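PDB 3L49: ABC sugar (Ribose) transporter, periplasmic substrate-binding subunit from Rhodobacter sphaeroides, which probably binds a sugar in the periplasm and delivers it to an ABC transporter for uptake. Local coordinates for residues Asp166-Thr180 with Trp199-Ala212. Sequence-based numbering, arbitrary orientation.
Sequences DVIPNTIQSAYSNVT and WDVPMIGATQALQA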
loop_
_atom_site.group_PDB
_atom_site.type_symbol
_atom_site.label_atom_id
_atom_site.label_comp_id
_atom_site.label_asym_id
_atom_site.label_seq_id
_atom_site.Cartn_x
_atom_site.Cartn_y
_atom_site.Cartn_z
ATOM N N ASP A 166 -7.234 9.520 5.813
ATOM C CA ASP A 166 -6.382 8.688 6.656
ATOM C C ASP A 166 -4.973 9.279 6.647
ATOM O O ASP A 166 -4.557 9.860 5.645
ATOM C CB ASP A 166 -6.422 7.187 6.270
ATOM C CG ASP A 166 -6.243 6.931 4.776
ATOM O OD1 ASP A 166 -6.798 7.679 3.945
ATOM O OD2 ASP A 166 -5.561 5.942 4.433
ATOM N N VAL A 167 -4.262 9.179 7.772
ATOM C CA VAL A 167 -2.991 9.898 7.943
ATOM C C VAL A 167 -1.862 9.044 8.520
ATOM O O VAL A 167 -2.096 7.958 9.032
ATOM C CB VAL A 167 -3.156 11.155 8.853
ATOM C CG1 VAL A 167 -4.152 12.167 8.258
ATOM C CG2 VAL A 167 -3.560 10.753 10.273
ATOM N N ILE A 168 -0.639 9.559 8.410
ATOM C CA ILE A 168 0.541 9.065 9.113
ATOM C C ILE A 168 1.238 10.284 9.754
ATOM O O ILE A 168 1.391 11.314 9.093
ATOM C CB ILE A 168 1.508 8.317 8.148
ATOM C CG1 ILE A 168 0.913 6.978 7.707
ATOM C CG2 ILE A 168 2.862 8.045 8.804
ATOM C CD1 ILE A 168 1.693 6.289 6.602
ATOM N N PRO A 169 1.654 10.188 11.041
ATOM C CA PRO A 169 1.529 9.051 11.958
ATOM C C PRO A 169 0.226 9.111 12.751
ATOM O O PRO A 169 -0.641 9.943 12.439
ATOM C CB PRO A 169 2.753 9.205 12.869
ATOM C CG PRO A 169 3.073 10.676 12.846
ATOM C CD PRO A 169 2.334 11.322 11.694
ATOM N N ASN A 170 0.097 8.237 13.754
ATOM C CA ASN A 170 -1.121 8.120 14.564
ATOM C C ASN A 170 -2.330 7.734 13.714
ATOM O O ASN A 170 -3.417 8.310 13.840
ATOM C CB ASN A 170 -1.391 9.399 15.382
ATOM C CG ASN A 170 -0.211 9.796 16.256
ATOM O OD1 ASN A 170 0.353 10.871 16.087
ATOM N ND2 ASN A 170 0.167 8.926 17.190
ATOM N N THR A 171 -2.107 6.745 12.849
ATOM C CA THR A 171 -3.073 6.305 11.844
ATOM C C THR A 171 -4.331 5.700 12.472
ATOM O O THR A 171 -5.449 6.119 12.160
ATOM C CB THR A 171 -2.428 5.271 10.894
ATOM O OG1 THR A 171 -1.183 5.779 10.393
ATOM C CG2 THR A 171 -3.354 4.948 9.735
ATOM N N ILE A 172 -4.113 4.738 13.372
ATOM C CA ILE A 172 -5.164 3.946 13.992
ATOM C C ILE A 172 -6.132 4.804 14.804
ATOM O O ILE A 172 -7.352 4.680 14.654
ATOM C CB ILE A 172 -4.556 2.807 14.870
ATOM C CG1 ILE A 172 -3.808 1.792 13.994
ATOM C CG2 ILE A 172 -5.631 2.121 15.728
ATOM C CD1 ILE A 172 -3.250 0.573 14.760
ATOM N N GLN A 173 -5.584 5.682 15.641
ATOM C CA GLN A 173 -6.391 6.528 16.516
ATOM C C GLN A 173 -7.107 7.630 15.755
ATOM O O GLN A 173 -8.239 7.973 16.091
ATOM C CB GLN A 173 -5.556 7.104 17.671
ATOM C CG GLN A 173 -4.246 7.738 17.284
ATOM C CD GLN A 173 -3.214 7.688 18.396
ATOM O OE1 GLN A 173 -2.047 7.362 18.156
ATOM N NE2 GLN A 173 -3.637 8.014 19.624
ATOM N N SER A 174 -6.459 8.166 14.723
ATOM C CA SER A 174 -7.089 9.180 13.880
ATOM C C SER A 174 -8.275 8.585 13.121
ATOM O O SER A 174 -9.304 9.240 12.959
ATOM C CB SER A 174 -6.076 9.805 12.925
ATOM O OG SER A 174 -6.715 10.591 11.934
ATOM N N ALA A 175 -8.141 7.330 12.694
ATOM C CA ALA A 175 -9.241 6.627 12.035
ATOM C C ALA A 175 -10.373 6.301 13.014
ATOM O O ALA A 175 -11.541 6.526 12.705
ATOM C CB ALA A 175 -8.738 5.375 11.365
ATOM N N TYR A 176 -10.009 5.782 14.192
ATOM C CA TYR A 176 -10.947 5.511 15.287
ATOM C C TYR A 176 -11.784 6.766 15.603
ATOM O O TYR A 176 -13.011 6.683 15.721
ATOM C CB TYR A 176 -10.144 5.058 16.512
ATOM C CG TYR A 176 -10.907 4.615 17.753
ATOM C CD1 TYR A 176 -10.729 3.332 18.272
ATOM C CD2 TYR A 176 -11.736 5.494 18.457
ATOM C CE1 TYR A 176 -11.385 2.931 19.434
ATOM C CE2 TYR A 176 -12.409 5.100 19.603
ATOM C CZ TYR A 176 -12.232 3.821 20.090
ATOM O OH TYR A 176 -12.896 3.443 21.237
ATOM N N SER A 177 -11.108 7.911 15.726
ATOM C CA SER A 177 -11.755 9.194 16.046
ATOM C C SER A 177 -12.667 9.686 14.940
ATOM O O SER A 177 -13.746 10.216 15.216
ATOM C CB SER A 177 -10.715 10.271 16.354
ATOM O OG SER A 177 -9.829 9.836 17.373
ATOM N N ASN A 178 -12.229 9.514 13.695
ATOM C CA ASN A 178 -13.040 9.870 12.530
ATOM C C ASN A 178 -14.312 9.031 12.406
ATOM O O ASN A 178 -15.387 9.563 12.098
ATOM C CB ASN A 178 -12.217 9.762 11.256
ATOM C CG ASN A 178 -11.205 10.871 11.121
ATOM O OD1 ASN A 178 -11.474 12.021 11.459
ATOM N ND2 ASN A 178 -10.024 10.532 10.616
ATOM N N VAL A 179 -14.183 7.731 12.666
ATOM C CA VAL A 179 -15.315 6.808 12.578
ATOM C C VAL A 179 -16.348 7.123 13.668
ATOM O O VAL A 179 -17.548 7.148 13.401
ATOM C CB VAL A 179 -14.843 5.319 12.610
ATOM C CG1 VAL A 179 -16.016 4.357 12.697
ATOM C CG2 VAL A 179 -14.048 5.006 11.363
ATOM N N THR A 180 -15.853 7.399 14.877
ATOM C CA THR A 180 -16.678 7.820 16.011
ATOM C C THR A 180 -17.490 9.090 15.691
ATOM O O THR A 180 -18.685 9.152 15.992
ATOM C CB THR A 180 -15.814 8.036 17.283
ATOM O OG1 THR A 180 -14.939 6.913 17.476
ATOM C CG2 THR A 180 -16.699 8.207 18.517
ATOM N N TRP A 199 -5.470 0.848 2.376
ATOM C CA TRP A 199 -4.560 0.058 3.200
ATOM C C TRP A 199 -5.156 -0.306 4.561
ATOM O O TRP A 199 -6.130 0.301 5.004
ATOM C CB TRP A 199 -3.168 0.715 3.315
ATOM C CG TRP A 199 -3.115 2.036 4.041
ATOM C CD1 TRP A 199 -3.905 3.128 3.835
ATOM C CD2 TRP A 199 -2.190 2.403 5.067
ATOM N NE1 TRP A 199 -3.549 4.140 4.684
ATOM C CE2 TRP A 199 -2.492 3.727 5.447
ATOM C CE3 TRP A 199 -1.137 1.741 5.703
ATOM C CZ2 TRP A 199 -1.783 4.400 6.442
ATOM C CZ3 TRP A 199 -0.427 2.414 6.691
ATOM C CH2 TRP A 199 -0.762 3.723 7.056
ATOM N N ASP A 200 -4.543 -1.314 5.183
ATOM C CA ASP A 200 -4.986 -2.003 6.412
ATOM C C ASP A 200 -5.101 -1.181 7.678
ATOM O O ASP A 200 -6.072 -1.309 8.431
ATOM C CB ASP A 200 -3.952 -3.077 6.759
ATOM C CG ASP A 200 -4.422 -4.450 6.456
ATOM O OD1 ASP A 200 -5.645 -4.635 6.329
ATOM O OD2 ASP A 200 -3.562 -5.342 6.356
ATOM N N VAL A 201 -4.050 -0.403 7.927
ATOM C CA VAL A 201 -3.788 0.215 9.224
ATOM C C VAL A 201 -4.932 1.115 9.747
ATOM O O VAL A 201 -5.363 0.910 10.883
ATOM C CB VAL A 201 -2.343 0.833 9.279
ATOM C CG1 VAL A 201 -2.061 1.530 10.591
ATOM C CG2 VAL A 201 -1.299 -0.262 9.048
ATOM N N PRO A 202 -5.475 2.046 8.918
ATOM C CA PRO A 202 -6.648 2.788 9.415
ATOM C C PRO A 202 -7.880 1.920 9.700
ATOM O O PRO A 202 -8.687 2.259 10.569
ATOM C CB PRO A 202 -6.957 3.783 8.282
ATOM C CG PRO A 202 -6.288 3.229 7.082
ATOM C CD PRO A 202 -5.086 2.493 7.564
ATOM N N MET A 203 -8.017 0.804 8.990
ATOM C CA MET A 203 -9.160 -0.079 9.196
ATOM C C MET A 203 -9.085 -0.827 10.523
ATOM O O MET A 203 -10.114 -1.248 11.047
ATOM C CB MET A 203 -9.368 -1.019 7.997
ATOM C CG MET A 203 -9.763 -0.319 6.691
ATOM S SD MET A 203 -11.265 0.681 6.805
ATOM C CE MET A 203 -10.647 2.313 7.186
ATOM N N ILE A 204 -7.873 -0.968 11.067
ATOM C CA ILE A 204 -7.681 -1.516 12.415
ATOM C C ILE A 204 -8.370 -0.610 13.440
ATOM O O ILE A 204 -9.104 -1.089 14.302
ATOM C CB ILE A 204 -6.183 -1.729 12.760
ATOM C CG1 ILE A 204 -5.574 -2.807 11.860
ATOM C CG2 ILE A 204 -6.010 -2.160 14.221
ATOM C CD1 ILE A 204 -4.053 -2.710 11.703
ATOM N N GLY A 205 -8.159 0.695 13.298
ATOM C CA GLY A 205 -8.831 1.700 14.110
ATOM C C GLY A 205 -10.326 1.776 13.896
ATOM O O GLY A 205 -11.091 1.851 14.860
ATOM N N ALA A 206 -10.743 1.746 12.634
ATOM C CA ALA A 206 -12.166 1.842 12.274
ATOM C C ALA A 206 -12.969 0.690 12.869
ATOM O O ALA A 206 -14.063 0.894 13.390
ATOM C CB ALA A 206 -12.336 1.895 10.755
ATOM N N THR A 207 -12.389 -0.506 12.818
ATOM C CA THR A 207 -12.971 -1.711 13.407
ATOM C C THR A 207 -13.108 -1.582 14.922
ATOM O O THR A 207 -14.177 -1.878 15.471
ATOM C CB THR A 207 -12.124 -2.949 13.052
ATOM O OG1 THR A 207 -11.873 -2.953 11.645
ATOM C CG2 THR A 207 -12.827 -4.244 13.435
ATOM N N GLN A 208 -12.031 -1.131 15.579
ATOM C CA GLN A 208 -12.024 -0.902 17.029
ATOM C C GLN A 208 -13.139 0.055 17.473
ATOM O O GLN A 208 -13.831 -0.218 18.467
ATOM C CB GLN A 208 -10.665 -0.382 17.474
ATOM C CG GLN A 208 -9.583 -1.461 17.602
ATOM C CD GLN A 208 -8.176 -0.882 17.686
ATOM O OE1 GLN A 208 -7.187 -1.624 17.749
ATOM N NE2 GLN A 208 -8.076 0.451 17.677
ATOM N N ALA A 209 -13.323 1.144 16.711
ATOM C CA ALA A 209 -14.373 2.137 16.953
ATOM C C ALA A 209 -15.791 1.581 16.830
ATOM O O ALA A 209 -16.639 1.868 17.674
ATOM C CB ALA A 209 -14.201 3.340 16.012
ATOM N N LEU A 210 -16.044 0.807 15.773
ATOM C CA LEU A 210 -17.354 0.180 15.541
ATOM C C LEU A 210 -17.686 -0.806 16.641
ATOM O O LEU A 210 -18.833 -0.889 17.090
ATOM C CB LEU A 210 -17.376 -0.565 14.197
ATOM C CG LEU A 210 -17.321 0.230 12.889
ATOM C CD1 LEU A 210 -17.190 -0.732 11.711
ATOM C CD2 LEU A 210 -18.540 1.139 12.723
ATOM N N GLN A 211 -16.666 -1.559 17.048
ATOM C CA GLN A 211 -16.757 -2.498 18.147
ATOM C C GLN A 211 -17.139 -1.783 19.443
ATOM O O GLN A 211 -18.092 -2.178 20.116
ATOM C CB GLN A 211 -15.424 -3.222 18.294
ATOM C CG GLN A 211 -15.534 -4.598 18.855
ATOM C CD GLN A 211 -14.794 -5.623 18.019
ATOM O OE1 GLN A 211 -15.226 -6.771 17.918
ATOM N NE2 GLN A 211 -13.676 -5.216 17.413
ATOM N N ALA A 212 -16.424 -0.706 19.758
ATOM C CA ALA A 212 -16.728 0.122 20.926
ATOM C C ALA A 212 -18.124 0.776 20.862
ATOM O O ALA A 212 -18.727 1.069 21.905
ATOM C CB ALA A 212 -15.646 1.181 21.128
#
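The one hydrogen bond between 166-180 and 199-212 runs from W199 NE1 to D166 OD2, 2.7 Å long, the oxygen lying in plane at the indole edge. Aspartate suits this spot: OD2 accepts the indole N-H while OD1 accepts the backbone N-H of G133. Apolar groups pack round the indole: I168 CD1 touches W199 CH2 at 3.6 Å, T171 CG2 approaches CZ2, and P202 CD rests over one face. H17 and F134 meet the ring, and the W199 side chain is about 4 Å from a bound unknown ligand, consistent with the sugar cleft. A leucine in place of W199 would probably leave D166 OD2 without its donor and I168 without its aromatic surface.

Both helices follow parallel strands of one lobe of this periplasmic-binding-protein fold and pack at -45°, axes 7.0 Å apart. G205 permits this: its CA lies 3.4 Å from I172 O in a CA-H...O contact, where a CB would clash.

G205 also helps line the holes for two knobs, I172 (with V201, I204, Q208) and Y176 (with Q208, A209, A212). Y176, with CG anti to its N (chi1 -175°), turns one ring face to A209 CB in a CH-pi contact, 4.0 Å from the ring centroid. V179 CG2 meets A206 CB.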